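Local coordinates for xylulose kinase (Escherichia coli, PDB 2ITM), which catalyses the ATP-dependent phosphorylation of D-xylulose to D-xylulose 5-phosphate, and less efficiently that of 1-deoxy-D-xylulose, at residues A[170-175]-A[275-280]. Numbering follows the deposited sequence.
Sequences DAAGTM and HSFCHA
The carbonyl oxygen Ala171 O is gripped twice by Thr174, from its backbone N and from its hydroxyl; the OG1 bond, 2.8 Å to Ala171 O, lies in the carbonyl plane with a C=O...OG1 angle of 159°. Together with Gly173 N bonding to Asp170 O at 3.0 Å, these bonds hold the chain as it leaves helix 168-172 through a type I beta turn from Ala172 to Met175, by which the N-terminal domain of this FGGY kinase packs on the C-terminal one. The turn meets strand 275-278, an outermost strand of the C-terminal domain's sheet, close to the bound D-xylulose. The side chains meet through apolar contacts. Ala172 CB sits obliquely against the Phe277 ring, 3.6 Å from CD2, and also reaches Cys278 N at 3.7 Å. Phe277 CG is anti to its own carbonyl carbon (chi1 -58°), a setting that places the ring beside Ala172 and Gly173. The sugar lies near this same ring, and Gly173 O accepts a hydrogen bond from ND1 of the substrate-binding His78; the turn thus lies between that histidine and the phenyl group. Replacing Phe277 with an alanine would probably open a gap beside Ala172 and Gly173 and leave the turn less firmly placed beside the sugar. One atom beyond CD2, Phe277 CE2 lies 4.0 Å from Gly173 CA.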
loop_
_atom_site.group_PDB
_atom_site.type_symbol
_atom_site.label_atom_id
_atom_site.label_comp_id
_atom_site.label_asym_id
_atom_site.label_seq_id
_atom_site.Cartn_x
_atom_site.Cartn_y
_atom_site.Cartn_z
ATOM N N ASP A 170 -19.051 29.555 -19.823
ATOM C CA ASP A 170 -18.501 30.007 -18.561
ATOM C C ASP A 170 -19.626 30.341 -17.574
ATOM O O ASP A 170 -19.576 29.971 -16.418
ATOM C CB ASP A 170 -17.597 31.225 -18.794
ATOM C CG ASP A 170 -16.209 31.071 -18.141
ATOM O OD1 ASP A 170 -15.436 32.046 -18.220
ATOM O OD2 ASP A 170 -15.822 30.061 -17.541
ATOM N N ALA A 171 -20.643 31.050 -18.071
ATOM C CA ALA A 171 -21.795 31.435 -17.278
ATOM C C ALA A 171 -22.530 30.236 -16.673
ATOM O O ALA A 171 -23.009 30.314 -15.565
ATOM C CB ALA A 171 -22.739 32.292 -18.087
ATOM N N ALA A 172 -22.619 29.149 -17.417
ATOM C CA ALA A 172 -23.233 27.945 -16.910
ATOM C C ALA A 172 -22.564 27.481 -15.622
ATOM O O ALA A 172 -23.211 26.958 -14.734
ATOM C CB ALA A 172 -23.198 26.872 -17.943
ATOM N N GLY A 173 -21.260 27.698 -15.532
ATOM C CA GLY A 173 -20.493 27.282 -14.387
ATOM C C GLY A 173 -20.691 28.064 -13.107
ATOM O O GLY A 173 -20.125 27.710 -12.102
ATOM N N THR A 174 -21.482 29.124 -13.145
ATOM C CA THR A 174 -21.730 29.946 -11.969
ATOM C C THR A 174 -22.727 29.309 -11.016
ATOM O O THR A 174 -22.661 29.517 -9.821
ATOM C CB THR A 174 -22.226 31.363 -12.354
ATOM O OG1 THR A 174 -23.478 31.291 -13.032
ATOM C CG2 THR A 174 -21.296 32.023 -13.331
ATOM N N MET A 175 -23.638 28.532 -11.588
ATOM C CA MET A 175 -24.878 28.107 -10.959
ATOM C C MET A 175 -25.929 29.184 -10.817
ATOM O O MET A 175 -26.865 29.031 -10.056
ATOM C CB MET A 175 -24.641 27.417 -9.617
ATOM C CG MET A 175 -23.613 26.311 -9.618
ATOM S SD MET A 175 -23.888 25.031 -10.836
ATOM C CE MET A 175 -25.368 24.346 -10.201
ATOM N N HIS A 275 -21.329 16.634 -15.133
ATOM C CA HIS A 275 -21.758 18.005 -15.251
ATOM C C HIS A 275 -22.330 18.360 -16.604
ATOM O O HIS A 275 -21.896 17.861 -17.620
ATOM C CB HIS A 275 -20.649 18.941 -14.842
ATOM C CG HIS A 275 -20.315 18.839 -13.396
ATOM N ND1 HIS A 275 -19.039 18.623 -12.939
ATOM C CD2 HIS A 275 -21.109 18.870 -12.306
ATOM C CE1 HIS A 275 -19.055 18.553 -11.626
ATOM N NE2 HIS A 275 -20.299 18.697 -11.216
ATOM N N SER A 276 -23.338 19.218 -16.573
ATOM C CA SER A 276 -24.025 19.642 -17.766
ATOM C C SER A 276 -24.011 21.157 -17.882
ATOM O O SER A 276 -24.492 21.862 -17.007
ATOM C CB SER A 276 -25.453 19.098 -17.783
ATOM O OG SER A 276 -26.155 19.512 -18.928
ATOM N N PHE A 277 -23.430 21.642 -18.958
ATOM C CA PHE A 277 -23.321 23.062 -19.224
ATOM C C PHE A 277 -23.706 23.422 -20.640
ATOM O O PHE A 277 -23.813 22.561 -21.504
ATOM C CB PHE A 277 -21.898 23.542 -18.966
ATOM C CG PHE A 277 -21.403 23.299 -17.590
ATOM C CD1 PHE A 277 -20.240 22.602 -17.376
ATOM C CD2 PHE A 277 -22.084 23.792 -16.505
ATOM C CE1 PHE A 277 -19.780 22.386 -16.118
ATOM C CE2 PHE A 277 -21.620 23.588 -15.239
ATOM C CZ PHE A 277 -20.465 22.890 -15.043
ATOM N N CYS A 278 -23.876 24.711 -20.886
ATOM C CA CYS A 278 -23.893 25.220 -22.238
ATOM C C CYS A 278 -22.526 25.049 -22.891
ATOM O O CYS A 278 -21.512 25.107 -22.228
ATOM C CB CYS A 278 -24.353 26.682 -22.271
ATOM S SG CYS A 278 -25.996 27.018 -21.627
ATOM N N HIS A 279 -22.521 24.815 -24.192
ATOM C CA HIS A 279 -21.303 24.857 -24.991
ATOM C C HIS A 279 -21.016 26.284 -25.461
ATOM O O HIS A 279 -21.894 27.118 -25.471
ATOM C CB HIS A 279 -21.428 23.903 -26.184
ATOM C CG HIS A 279 -20.124 23.482 -26.785
ATOM N ND1 HIS A 279 -18.910 23.963 -26.354
ATOM C CD2 HIS A 279 -19.848 22.616 -27.781
ATOM C CE1 HIS A 279 -17.944 23.414 -27.062
ATOM N NE2 HIS A 279 -18.488 22.594 -27.937
ATOM N N ALA A 280 -19.778 26.538 -25.860
ATOM C CA ALA A 280 -19.360 27.863 -26.288
ATOM C C ALA A 280 -19.806 28.201 -27.711
ATOM O O ALA A 280 -19.312 29.128 -28.325
ATOM C CB ALA A 280 -17.862 28.021 -26.147
#